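Local structure of glucanase (Clostridium thermocellum, 5GXX) at residues 33-38 and 363-368; 48-51 and 56-59; 119-124 and 130-135. The protein probably hydrolyses beta-1,4-glucosidic bonds within cellulose chains, as an endoglucanase of glycoside hydrolase family 9 belonging to the cellulosome. The protein carries 1 engineered substitution. All blocks are in the same frame, centred on the assembly; numbering follows the deposited sequence.

Contact 1 (33-38 and 363-368)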
ATOM      1  N   GLU A  33       8.760 -16.867  34.168  1.00 15.23           N
ATOM      2  CA  GLU A  33       9.471 -15.600  33.988  1.00 15.34           C
ATOM      3  C   GLU A  33       8.985 -14.870  32.751  1.00 15.52           C
ATOM      4  O   GLU A  33       9.067 -13.638  32.694  1.00 16.62           O
ATOM      5  CB  GLU A  33      10.990 -15.822  33.895  1.00 15.81           C
ATOM      6  CG  GLU A  33      11.423 -16.640  32.697  1.00 16.09           C
ATOM      7  CD  GLU A  33      12.931 -16.748  32.612  1.00 21.45           C
ATOM      8  OE1 GLU A  33      13.601 -15.694  32.703  1.00 27.48           O
ATOM      9  OE2 GLU A  33      13.446 -17.871  32.450  1.00 18.85           O
ATOM     10  N   TRP A  34       8.470 -15.626  31.785  1.00 13.83           N
ATOM     11  CA  TRP A  34       7.958 -15.044  30.540  1.00 14.08           C
ATOM     12  C   TRP A  34       6.451 -14.791  30.551  1.00 13.11           C
ATOM     13  O   TRP A  34       5.860 -14.569  29.483  1.00 14.26           O
ATOM     14  CB  TRP A  34       8.323 -15.942  29.359  1.00 11.74           C
ATOM     15  CG  TRP A  34       8.034 -17.415  29.541  1.00 13.14           C
ATOM     16  CD1 TRP A  34       8.844 -18.346  30.136  1.00 13.53           C
ATOM     17  CD2 TRP A  34       6.854 -18.118  29.121  1.00 12.21           C
ATOM     18  NE1 TRP A  34       8.245 -19.585  30.095  1.00 12.23           N
ATOM     19  CE2 TRP A  34       7.036 -19.479  29.460  1.00 12.30           C
ATOM     20  CE3 TRP A  34       5.681 -17.739  28.451  1.00 13.31           C
ATOM     21  CZ2 TRP A  34       6.079 -20.458  29.179  1.00 14.38           C
ATOM     22  CZ3 TRP A  34       4.724 -18.720  28.165  1.00 13.39           C
ATOM     23  CH2 TRP A  34       4.931 -20.062  28.538  1.00 13.35           C
ATOM     24  N   ARG A  35       5.813 -14.828  31.719  1.00 13.83           N
ATOM     25  CA  ARG A  35       4.412 -14.431  31.819  1.00 14.48           C
ATOM     26  C   ARG A  35       4.272 -13.246  32.764  1.00 14.20           C
ATOM     27  O   ARG A  35       4.842 -13.242  33.856  1.00 15.74           O
ATOM     28  CB  ARG A  35       3.514 -15.569  32.306  1.00 14.90           C
ATOM     29  CG  ARG A  35       3.241 -16.723  31.317  1.00 13.59           C
ATOM     30  CD  ARG A  35       2.585 -16.291  29.992  1.00 13.08           C
ATOM     31  NE  ARG A  35       1.647 -15.195  30.245  1.00 13.74           N
ATOM     32  CZ  ARG A  35       0.492 -15.355  30.889  1.00 13.34           C
ATOM     33  NH1 ARG A  35       0.046 -16.569  31.219  1.00 12.00           N
ATOM     34  NH2 ARG A  35      -0.253 -14.289  31.190  1.00 13.24           N
ATOM     35  N   GLY A  36       3.507 -12.241  32.339  1.00 14.70           N
ATOM     36  CA  GLY A  36       3.124 -11.128  33.200  1.00 15.30           C
ATOM     37  C   GLY A  36       1.609 -11.005  33.197  1.00 14.10           C
ATOM     38  O   GLY A  36       0.944 -11.780  32.505  1.00 15.02           O
ATOM     39  N   ASP A  37       1.073 -10.011  33.913  1.00 16.61           N
ATOM     40  CA  ASP A  37      -0.356  -9.689  33.872  1.00 16.04           C
ATOM     41  C   ASP A  37      -0.780  -9.487  32.419  1.00 17.12           C
ATOM     42  O   ASP A  37      -0.072  -8.854  31.620  1.00 17.81           O
ATOM     43  CB  ASP A  37      -0.671  -8.414  34.667  1.00 16.76           C
ATOM     44  CG  ASP A  37      -0.549  -8.603  36.163  1.00 19.71           C
ATOM     45  OD1 ASP A  37      -0.471  -9.750  36.647  1.00 19.04           O
ATOM     46  OD2 ASP A  37      -0.513  -7.575  36.879  1.00 22.34           O
ATOM     47  N   ALA A  38      -1.918 -10.083  32.084  1.00 15.36           N
ATOM     48  CA  ALA A  38      -2.446 -10.018  30.725  1.00 14.68           C
ATOM     49  C   ALA A  38      -3.966  -9.980  30.795  1.00 14.42           C
ATOM     50  O   ALA A  38      -4.564 -10.395  31.785  1.00 15.41           O
ATOM     51  CB  ALA A  38      -1.968 -11.224  29.896  1.00 14.42           C
ATOM     52  N   HIS A 363       1.426 -22.983  20.641  1.00 10.21           N
ATOM     53  CA  HIS A 363       1.165 -22.154  21.821  1.00 11.06           C
ATOM     54  C   HIS A 363       1.793 -20.786  21.578  1.00 11.70           C
ATOM     55  O   HIS A 363       3.018 -20.648  21.437  1.00 12.00           O
ATOM     56  CB  HIS A 363       1.740 -22.818  23.085  1.00 10.98           C
ATOM     57  CG  HIS A 363       1.300 -22.174  24.359  1.00  9.87           C
ATOM     58  ND1 HIS A 363       1.821 -20.972  24.801  1.00 10.16           N
ATOM     59  CD2 HIS A 363       0.403 -22.564  25.293  1.00 11.64           C
ATOM     60  CE1 HIS A 363       1.249 -20.647  25.946  1.00 10.95           C
ATOM     61  NE2 HIS A 363       0.394 -21.601  26.271  1.00 10.24           N
ATOM     62  N   ARG A 364       0.934 -19.774  21.500  1.00 10.80           N
ATOM     63  CA  ARG A 364       1.349 -18.433  21.084  1.00 11.14           C
ATOM     64  C   ARG A 364       2.355 -17.767  22.018  1.00 11.68           C
ATOM     65  O   ARG A 364       3.389 -17.252  21.585  1.00 12.90           O
ATOM     66  CB  ARG A 364       0.099 -17.554  20.991  1.00 11.52           C
ATOM     67  CG  ARG A 364      -0.682 -17.789  19.704  1.00 14.12           C
ATOM     68  CD  ARG A 364      -2.104 -17.291  19.864  1.00 11.48           C
ATOM     69  NE  ARG A 364      -2.982 -17.529  18.713  1.00 13.21           N
ATOM     70  CZ  ARG A 364      -3.632 -18.669  18.495  1.00 13.19           C
ATOM     71  NH1 ARG A 364      -3.504 -19.698  19.324  1.00 12.88           N
ATOM     72  NH2 ARG A 364      -4.399 -18.802  17.413  1.00 14.10           N
ATOM     73  N   THR A 365       2.046 -17.803  23.307  1.00 11.87           N
ATOM     74  CA  THR A 365       2.862 -17.052  24.244  1.00 12.24           C
ATOM     75  C   THR A 365       4.169 -17.772  24.529  1.00 11.38           C
ATOM     76  O   THR A 365       5.193 -17.104  24.709  1.00 11.99           O
ATOM     77  CB  THR A 365       2.067 -16.692  25.507  1.00 11.74           C
ATOM     78  OG1 THR A 365       0.937 -15.896  25.120  1.00 12.27           O
ATOM     79  CG2 THR A 365       2.900 -15.850  26.476  1.00 12.27           C
ATOM     80  N   ALA A 366       4.172 -19.104  24.465  1.00 11.18           N
ATOM     81  CA  ALA A 366       5.446 -19.814  24.621  1.00 12.85           C
ATOM     82  C   ALA A 366       6.363 -19.604  23.420  1.00 11.49           C
ATOM     83  O   ALA A 366       7.592 -19.630  23.540  1.00 13.04           O
ATOM     84  CB  ALA A 366       5.220 -21.302  24.847  1.00 11.45           C
ATOM     85  N   HIS A 367       5.768 -19.397  22.248  1.00 12.11           N
ATOM     86  CA  HIS A 367       6.500 -19.152  21.016  1.00 13.14           C
ATOM     87  C   HIS A 367       7.248 -17.819  21.068  1.00 12.61           C
ATOM     88  O   HIS A 367       8.461 -17.788  20.832  1.00 14.77           O
ATOM     89  CB  HIS A 367       5.524 -19.218  19.839  1.00 14.12           C
ATOM     90  CG  HIS A 367       6.143 -18.932  18.508  1.00 12.00           C
ATOM     91  ND1 HIS A 367       5.446 -18.319  17.486  1.00 12.86           N
ATOM     92  CD2 HIS A 367       7.390 -19.162  18.029  1.00 11.18           C
ATOM     93  CE1 HIS A 367       6.236 -18.191  16.434  1.00 12.48           C
ATOM     94  NE2 HIS A 367       7.421 -18.696  16.738  1.00 13.70           N
ATOM     95  N   GLY A 368       6.509 -16.749  21.345  1.00 13.39           N
ATOM     96  CA  GLY A 368       7.113 -15.430  21.466  1.00 14.10           C
ATOM     97  C   GLY A 368       7.403 -14.745  20.142  1.00 14.96           C
ATOM     98  O   GLY A 368       8.504 -14.239  19.943  1.00 15.45           O
TER

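Contact 2 (48-51 and 56-59)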
ATOM      1  N   TRP A  48      -7.836 -19.446  33.522  1.00 11.95           N
ATOM      2  CA  TRP A  48      -6.844 -19.932  32.565  1.00 12.14           C
ATOM      3  C   TRP A  48      -7.231 -19.639  31.129  1.00 11.82           C
ATOM      4  O   TRP A  48      -8.398 -19.837  30.779  1.00 12.11           O
ATOM      5  CB  TRP A  48      -6.672 -21.450  32.634  1.00 10.77           C
ATOM      6  CG  TRP A  48      -6.134 -21.984  33.936  1.00 12.78           C
ATOM      7  CD1 TRP A  48      -5.094 -21.474  34.689  1.00 10.93           C
ATOM      8  CD2 TRP A  48      -6.608 -23.138  34.637  1.00 12.08           C
ATOM      9  NE1 TRP A  48      -4.890 -22.262  35.808  1.00 12.75           N
ATOM     10  CE2 TRP A  48      -5.821 -23.273  35.806  1.00 10.46           C
ATOM     11  CE3 TRP A  48      -7.625 -24.079  34.394  1.00 12.18           C
ATOM     12  CZ2 TRP A  48      -6.008 -24.314  36.713  1.00 14.32           C
ATOM     13  CZ3 TRP A  48      -7.817 -25.103  35.306  1.00 11.00           C
ATOM     14  CH2 TRP A  48      -7.010 -25.213  36.454  1.00 12.34           C
ATOM     15  N   TYR A  49      -6.243 -19.269  30.309  1.00 11.73           N
ATOM     16  CA  TYR A  49      -6.419 -19.363  28.855  1.00 11.32           C
ATOM     17  C   TYR A  49      -6.565 -20.836  28.514  1.00 11.26           C
ATOM     18  O   TYR A  49      -5.937 -21.708  29.144  1.00 12.52           O
ATOM     19  CB  TYR A  49      -5.243 -18.743  28.097  1.00 13.50           C
ATOM     20  CG  TYR A  49      -5.018 -17.319  28.517  1.00 14.51           C
ATOM     21  CD1 TYR A  49      -6.059 -16.398  28.446  1.00 12.59           C
ATOM     22  CD2 TYR A  49      -3.780 -16.895  28.997  1.00 13.69           C
ATOM     23  CE1 TYR A  49      -5.882 -15.089  28.839  1.00 12.11           C
ATOM     24  CE2 TYR A  49      -3.580 -15.578  29.379  1.00 12.90           C
ATOM     25  CZ  TYR A  49      -4.635 -14.683  29.293  1.00 15.63           C
ATOM     26  OH  TYR A  49      -4.437 -13.396  29.737  1.00 15.97           O
ATOM     27  N   ASP A  50      -7.388 -21.147  27.521  1.00 11.55           N
ATOM     28  CA  ASP A  50      -7.732 -22.549  27.315  1.00 10.71           C
ATOM     29  C   ASP A  50      -6.586 -23.423  26.804  1.00 11.90           C
ATOM     30  O   ASP A  50      -6.307 -24.503  27.355  1.00 11.35           O
ATOM     31  CB  ASP A  50      -8.916 -22.660  26.351  1.00 10.66           C
ATOM     32  CG  ASP A  50      -9.304 -24.099  26.107  1.00 11.00           C
ATOM     33  OD1 ASP A  50      -9.757 -24.769  27.065  1.00 12.64           O
ATOM     34  OD2 ASP A  50      -9.129 -24.555  24.950  1.00 13.22           O
ATOM     35  N   ALA A  51      -5.912 -22.940  25.773  1.00 11.86           N
ATOM     36  CA  ALA A  51      -5.003 -23.792  25.026  1.00 10.72           C
ATOM     37  C   ALA A  51      -3.808 -22.923  24.646  1.00 11.04           C
ATOM     38  O   ALA A  51      -3.252 -22.269  25.531  1.00 11.36           O
ATOM     39  CB  ALA A  51      -5.684 -24.441  23.818  1.00 10.65           C
ATOM     40  N   LYS A  56     -11.019 -17.647  27.381  1.00 13.33           N
ATOM     41  CA  LYS A  56     -11.441 -18.337  28.592  1.00 13.02           C
ATOM     42  C   LYS A  56     -12.747 -19.063  28.249  1.00 14.39           C
ATOM     43  O   LYS A  56     -13.821 -18.463  28.091  1.00 13.67           O
ATOM     44  CB  LYS A  56     -11.549 -17.366  29.783  1.00 13.14           C
ATOM     45  CG  LYS A  56     -10.305 -16.524  30.040  1.00 13.81           C
ATOM     46  CD  LYS A  56     -10.513 -15.624  31.257  1.00 13.92           C
ATOM     47  CE  LYS A  56      -9.427 -14.594  31.357  1.00 15.57           C
ATOM     48  NZ  LYS A  56      -9.704 -13.728  32.529  1.00 15.24           N
ATOM     49  N   PHE A  57     -12.645 -20.377  28.068  1.00 12.88           N
ATOM     50  CA  PHE A  57     -13.783 -21.233  27.742  1.00 12.98           C
ATOM     51  C   PHE A  57     -14.178 -21.983  29.005  1.00 14.58           C
ATOM     52  O   PHE A  57     -13.483 -22.918  29.395  1.00 14.60           O
ATOM     53  CB  PHE A  57     -13.442 -22.281  26.678  1.00 12.70           C
ATOM     54  CG  PHE A  57     -13.388 -21.768  25.258  1.00 12.62           C
ATOM     55  CD1 PHE A  57     -14.538 -21.346  24.609  1.00 13.13           C
ATOM     56  CD2 PHE A  57     -12.207 -21.857  24.516  1.00 11.64           C
ATOM     57  CE1 PHE A  57     -14.486 -20.953  23.269  1.00 13.65           C
ATOM     58  CE2 PHE A  57     -12.136 -21.461  23.180  1.00 13.42           C
ATOM     59  CZ  PHE A  57     -13.294 -21.009  22.545  1.00 15.24           C
ATOM     60  N   ASN A  58     -15.266 -21.597  29.660  1.00 13.54           N
ATOM     61  CA  ASN A  58     -15.534 -22.115  31.000  1.00 14.53           C
ATOM     62  C   ASN A  58     -15.820 -23.607  31.091  1.00 13.59           C
ATOM     63  O   ASN A  58     -15.591 -24.181  32.152  1.00 13.72           O
ATOM     64  CB  ASN A  58     -16.702 -21.376  31.675  1.00 12.59           C
ATOM     65  CG  ASN A  58     -16.332 -20.005  32.204  1.00 15.37           C
ATOM     66  OD1 ASN A  58     -15.461 -19.331  31.656  1.00 16.28           O
ATOM     67  ND2 ASN A  58     -16.986 -19.599  33.299  1.00 19.02           N
ATOM     68  N   LEU A  59     -16.339 -24.224  30.030  1.00 14.28           N
ATOM     69  CA  LEU A  59     -16.654 -25.652  30.104  1.00 13.62           C
ATOM     70  C   LEU A  59     -15.369 -26.473  30.277  1.00 12.60           C
ATOM     71  O   LEU A  59     -15.244 -27.179  31.279  1.00 13.86           O
ATOM     72  CB  LEU A  59     -17.544 -26.142  28.949  1.00 15.18           C
ATOM     73  CG  LEU A  59     -17.944 -27.624  28.936  1.00 14.45           C
ATOM     74  CD1 LEU A  59     -18.638 -28.059  30.228  1.00 15.31           C
ATOM     75  CD2 LEU A  59     -18.841 -27.893  27.734  1.00 13.95           C
TER
HETATM   76  O   HOH W   1     -10.261 -21.495  29.313  1.00 13.18           O

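Contact 3 (119-124 and 130-135)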
ATOM      1  N   HIS A 119      -8.337 -16.595  17.628  1.00 14.83           N
ATOM      2  CA  HIS A 119      -7.512 -17.553  16.902  1.00 14.92           C
ATOM      3  C   HIS A 119      -6.902 -16.990  15.634  1.00 15.80           C
ATOM      4  O   HIS A 119      -5.872 -17.477  15.170  1.00 16.14           O
ATOM      5  CB  HIS A 119      -8.338 -18.811  16.614  1.00 14.84           C
ATOM      6  CG  HIS A 119      -8.664 -19.577  17.855  1.00 14.80           C
ATOM      7  ND1 HIS A 119      -9.313 -20.790  17.828  1.00 17.54           N
ATOM      8  CD2 HIS A 119      -8.411 -19.307  19.157  1.00 15.33           C
ATOM      9  CE1 HIS A 119      -9.458 -21.233  19.066  1.00 17.48           C
ATOM     10  NE2 HIS A 119      -8.910 -20.358  19.888  1.00 17.25           N
ATOM     11  N   LYS A 120      -7.494 -15.923  15.105  1.00 15.65           N
ATOM     12  CA  LYS A 120      -6.966 -15.347  13.871  1.00 17.58           C
ATOM     13  C   LYS A 120      -5.614 -14.658  14.075  1.00 17.49           C
ATOM     14  O   LYS A 120      -4.852 -14.468  13.124  1.00 18.95           O
ATOM     15  CB  LYS A 120      -7.998 -14.369  13.316  1.00 19.76           C
ATOM     16  CG  LYS A 120      -7.844 -14.050  11.852  1.00 24.93           C
ATOM     17  CD  LYS A 120      -8.998 -13.143  11.424  1.00 29.89           C
ATOM     18  CE  LYS A 120      -8.630 -12.276  10.227  1.00 34.60           C
ATOM     19  NZ  LYS A 120      -7.922 -13.052   9.165  1.00 37.38           N
ATOM     20  N   TRP A 121      -5.296 -14.325  15.325  1.00 16.08           N
ATOM     21  CA  TRP A 121      -4.096 -13.558  15.649  1.00 15.58           C
ATOM     22  C   TRP A 121      -3.121 -14.441  16.424  1.00 15.38           C
ATOM     23  O   TRP A 121      -3.539 -15.212  17.292  1.00 15.71           O
ATOM     24  CB  TRP A 121      -4.473 -12.330  16.483  1.00 15.31           C
ATOM     25  CG  TRP A 121      -3.314 -11.487  16.947  1.00 15.88           C
ATOM     26  CD1 TRP A 121      -2.604 -10.584  16.210  1.00 15.45           C
ATOM     27  CD2 TRP A 121      -2.744 -11.475  18.260  1.00 15.35           C
ATOM     28  NE1 TRP A 121      -1.629  -9.999  16.989  1.00 16.48           N
ATOM     29  CE2 TRP A 121      -1.690 -10.532  18.251  1.00 16.48           C
ATOM     30  CE3 TRP A 121      -3.021 -12.173  19.445  1.00 17.09           C
ATOM     31  CZ2 TRP A 121      -0.913 -10.258  19.379  1.00 15.26           C
ATOM     32  CZ3 TRP A 121      -2.250 -11.898  20.565  1.00 15.97           C
ATOM     33  CH2 TRP A 121      -1.212 -10.945  20.524  1.00 15.92           C
ATOM     34  N   TRP A 122      -1.838 -14.289  16.113  1.00 14.83           N
ATOM     35  CA  TRP A 122      -0.755 -15.080  16.697  1.00 14.83           C
ATOM     36  C   TRP A 122       0.184 -14.107  17.417  1.00 14.32           C
ATOM     37  O   TRP A 122       0.855 -13.296  16.785  1.00 16.18           O
ATOM     38  CB  TRP A 122      -0.001 -15.886  15.623  1.00 14.08           C
ATOM     39  CG  TRP A 122       0.838 -16.985  16.232  1.00 13.46           C
ATOM     40  CD1 TRP A 122       2.149 -16.906  16.606  1.00 14.56           C
ATOM     41  CD2 TRP A 122       0.397 -18.298  16.597  1.00 12.10           C
ATOM     42  NE1 TRP A 122       2.567 -18.106  17.145  1.00 14.76           N
ATOM     43  CE2 TRP A 122       1.504 -18.975  17.160  1.00 12.51           C
ATOM     44  CE3 TRP A 122      -0.824 -18.980  16.489  1.00 12.85           C
ATOM     45  CZ2 TRP A 122       1.425 -20.300  17.606  1.00 12.55           C
ATOM     46  CZ3 TRP A 122      -0.899 -20.291  16.936  1.00 15.28           C
ATOM     47  CH2 TRP A 122       0.203 -20.922  17.516  1.00 15.20           C
ATOM     48  N   GLY A 123       0.203 -14.150  18.744  1.00 14.94           N
ATOM     49  CA  GLY A 123       1.077 -13.278  19.519  1.00 14.58           C
ATOM     50  C   GLY A 123       0.852 -13.515  20.999  1.00 12.00           C
ATOM     51  O   GLY A 123       0.019 -14.339  21.379  1.00 13.28           O
ATOM     52  N   SER A 124       1.591 -12.784  21.826  1.00 12.19           N
ATOM     53  CA  SER A 124       1.683 -13.055  23.255  1.00 12.74           C
ATOM     54  C   SER A 124       0.529 -12.439  24.043  1.00 13.49           C
ATOM     55  O   SER A 124       0.052 -11.337  23.726  1.00 14.36           O
ATOM     56  CB  SER A 124       3.029 -12.552  23.792  1.00 12.57           C
ATOM     57  OG  SER A 124       4.092 -13.281  23.184  1.00 13.46           O
ATOM     58  N   LYS A 130      -3.711  -4.596  22.555  1.00 17.75           N
ATOM     59  CA  LYS A 130      -3.321  -3.664  21.503  1.00 18.13           C
ATOM     60  C   LYS A 130      -3.872  -4.090  20.147  1.00 18.40           C
ATOM     61  O   LYS A 130      -4.065  -3.243  19.272  1.00 19.19           O
ATOM     62  CB  LYS A 130      -1.797  -3.512  21.426  1.00 17.01           C
ATOM     63  CG  LYS A 130      -1.135  -2.891  22.663  1.00 19.18           C
ATOM     64  CD  LYS A 130      -1.576  -1.454  22.958  1.00 24.57           C
ATOM     65  CE  LYS A 130      -1.143  -0.457  21.906  1.00 27.19           C
ATOM     66  NZ  LYS A 130      -1.121   0.934  22.475  1.00 25.16           N
ATOM     67  N   GLU A 131      -4.138  -5.386  19.981  1.00 17.39           N
ATOM     68  CA  GLU A 131      -4.672  -5.946  18.740  1.00 17.38           C
ATOM     69  C   GLU A 131      -6.204  -5.927  18.660  1.00 17.96           C
ATOM     70  O   GLU A 131      -6.771  -5.618  17.604  1.00 19.60           O
ATOM     71  CB  GLU A 131      -4.149  -7.379  18.543  1.00 17.13           C
ATOM     72  CG  GLU A 131      -4.784  -8.139  17.371  1.00 17.44           C
ATOM     73  CD  GLU A 131      -4.437  -7.554  16.011  1.00 18.73           C
ATOM     74  OE1 GLU A 131      -3.469  -6.773  15.907  1.00 20.05           O
ATOM     75  OE2 GLU A 131      -5.118  -7.893  15.024  1.00 21.39           O
ATOM     76  N   MET A 132      -6.884  -6.268  19.750  1.00 17.93           N
ATOM     77  CA  MET A 132      -8.337  -6.417  19.751  1.00 18.12           C
ATOM     78  C   MET A 132      -8.950  -6.165  21.126  1.00 18.68           C
ATOM     79  O   MET A 132      -8.255  -6.170  22.143  1.00 18.23           O
ATOM     80  CB  MET A 132      -8.727  -7.809  19.253  1.00 17.18           C
ATOM     81  CG  MET A 132      -8.477  -8.924  20.278  1.00 16.46           C
ATOM     82  SD  MET A 132      -8.623 -10.597  19.623  1.00 18.07           S
ATOM     83  CE  MET A 132      -7.138 -10.775  18.647  1.00 18.57           C
ATOM     84  N   THR A 133     -10.266  -5.969  21.126  1.00 19.50           N
ATOM     85  CA  THR A 133     -11.071  -5.765  22.328  1.00 20.91           C
ATOM     86  C   THR A 133     -11.938  -7.001  22.566  1.00 20.55           C
ATOM     87  O   THR A 133     -12.669  -7.458  21.684  1.00 22.41           O
ATOM     88  CB  THR A 133     -11.934  -4.481  22.216  1.00 21.81           C
ATOM     89  OG1 THR A 133     -11.059  -3.370  21.994  1.00 24.09           O
ATOM     90  CG2 THR A 133     -12.702  -4.216  23.501  1.00 21.52           C
ATOM     91  N   ARG A 134     -11.834  -7.550  23.768  1.00 19.80           N
ATOM     92  CA  ARG A 134     -12.375  -8.871  24.036  1.00 18.89           C
ATOM     93  C   ARG A 134     -13.777  -8.826  24.639  1.00 18.89           C
ATOM     94  O   ARG A 134     -13.984  -8.232  25.705  1.00 18.78           O
ATOM     95  CB  ARG A 134     -11.439  -9.616  24.990  1.00 19.77           C
ATOM     96  CG  ARG A 134     -10.118  -9.955  24.346  1.00 17.85           C
ATOM     97  CD  ARG A 134      -8.981 -10.065  25.358  1.00 18.20           C
ATOM     98  NE  ARG A 134      -9.147 -11.041  26.436  1.00 18.55           N
ATOM     99  CZ  ARG A 134      -8.983 -12.356  26.299  1.00 16.20           C
ATOM    100  NH1 ARG A 134      -8.706 -12.877  25.111  1.00 15.72           N
ATOM    101  NH2 ARG A 134      -9.110 -13.153  27.358  1.00 15.55           N
ATOM    102  N   PRO A 135     -14.734  -9.497  23.984  1.00 17.90           N
ATOM    103  CA  PRO A 135     -16.074  -9.548  24.548  1.00 17.28           C
ATOM    104  C   PRO A 135     -16.211 -10.535  25.709  1.00 17.78           C
ATOM    105  O   PRO A 135     -15.298 -11.321  25.983  1.00 18.09           O
ATOM    106  CB  PRO A 135     -16.918 -10.033  23.368  1.00 17.83           C
ATOM    107  CG  PRO A 135     -15.992 -10.910  22.616  1.00 17.40           C
ATOM    108  CD  PRO A 135     -14.665 -10.190  22.683  1.00 16.71           C
TER

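Contact 1 (33-38 and 363-368)
T365 and A366 meet W34 and R35 in a small buried contact of 161 Å². It is made by van der Waals touches alone, between a loop and a single helical turn. H363 opens the turn and occupies its N-cap position. Its ND1 accepts from A366 N at 3.0 Å, with an N-H...acceptor angle of 155°. The donor lies close to the plane of the imidazole, so the ring meets the helix start through its edge. Q21 OE1 bonds to NE2 at the other end of the ring, which leaves two bonds to fix its rotation.

T365 follows R364 and makes the central touch. Its CG2 lies anti to the backbone N and points into the notch between two side chains of the loop. There it sits 3.8 Å from W34 CZ3, at the indole edge and near the ring plane. It also lies 3.6 Å from R35 CD, the two side chains crossing at about a right angle. The bend of R35 at chi2 (-59°) brings CD to this place; the one at chi3 only turns the guanidinium. The polar ends turn to other partners: T365 OG1 to A125 N, R35 NE to E126 and R35 NH1 to Q22 O.

A366 comes next along the indole. Its N is 3.8 Å from W34 CZ3, and its CB is 3.9 Å from W34 CH2. W34 reaches both residues because chi1 is 48°, with CG between the backbone N and the carbonyl carbon. H367 N then bonds to H363 O at 3.1 Å, and G368 leaves the helix with positive phi. R364 is probably the arginine, and H363 the middle residue, of the H-x-R motif of glycoside hydrolase family 9, here packed against an early loop of the catalytic domain.

Contact 2 (48-51 and 56-59)
D50 and F57 touch through the edge of the phenyl ring. D50 CB lies 3.9 Å from F57 CD2, near the ring plane. The D50 carboxylate plane stands at 90° to the ring. D50 CG is anti to the backbone N (chi1 180°), which sets the carboxylate beside the same ring corner. K56 makes the other side of the contact. Its CG is 3.9 Å from W48 O, and the extended chain carries CE to 4.4 Å from Y49 CE1.

A water bridges the two backbones. It donates to W48 O at 2.9 Å and accepts from F57 N at 2.9 Å. The WYDAGD sequence that starts at W48 is a family 9 active-site motif, and the F57 side chain lies about 4 Å from a bound Tris molecule. K56 and F57 form an edge strand of a small antiparallel sheet, and F57 is also the N-cap of helix 58-75.

Farther out, Y191 positions both members of the first pair. Its OH bonds to D50 OD2, and its ring meets F57 edge-to-face. K56 NZ is held by the carbonyls of V44 and G46, while Y49 OH bonds to T39 OG1.

Contact 3 (119-124 and 130-135)
W121, the residue that E131 and M132 cover, is tied down at its carbonyl. W121 O accepts a probable hydrogen bond from R364 NE. The indole NE1 donates to I543 O. The two bonds hold the backbone and the indole at separate points, and they help to satisfy the polar atoms of a buried residue.

E131 lies over one face of the indole. Its CG stands 3.6 Å from the centroid of the five-membered ring of W121 and 15° off the ring normal, a CH-pi contact. The closest touch is between E131 CG and W121 CD1, at 3.5 Å. Beyond CG the chain runs outward past the CD1-NE1 rim, so the carboxylate overhangs the edge of the pyrrole ring. E131 CD is also 3.5 Å from W121 CD1. The bend at chi2 (66°) turns CD out past the rim, and the carboxylate stays nearly parallel to the indole, the two planes only 7° apart.

G123 N lies over the opposite face, 3.7 Å above the plane of the W121 ring and toward the rim. The indole is thus sandwiched between E131 and its own following backbone. S124 O comes to the ring edge, near the plane.

M132 adds an apolar touch at the base of the side chain. Its CE is 3.8 Å from W121 CB, and a bend at chi3 brings the methyl there.

The contact joins the residue that follows helix 115-120 to the end of helix 128-131 and the residue after it. I543 lies in the C-terminal beta-sandwich, as does T538, which bonds to K130 NZ. This seam is consistent with the close association of catalytic and family 3 cellulose-binding modules in many family 9 endoglucanases.

How the contacts relate
All three contacts lie within the family 9 catalytic domain. Contact 1 closes a loop of more than 300 residues. Contacts 2 and 3 are nested inside that loop, one after the other. The centres of contact 1 and contact 2 are about 16 Å apart. Contact 3 has its centre about 13 Å from that of contact 1 and about 15 Å from that of contact 2. Neighbouring segments touch: A38 packs on Y49, and W122 NE1 makes a probable hydrogen bond to H367 ND1. Strands 56-57 and 136-139 flank strand 108-112 in one small sheet. Contact 2 lies beside the bound Tris, while contact 3 faces the beta-sandwich, with contact 1 tying distant chain parts together.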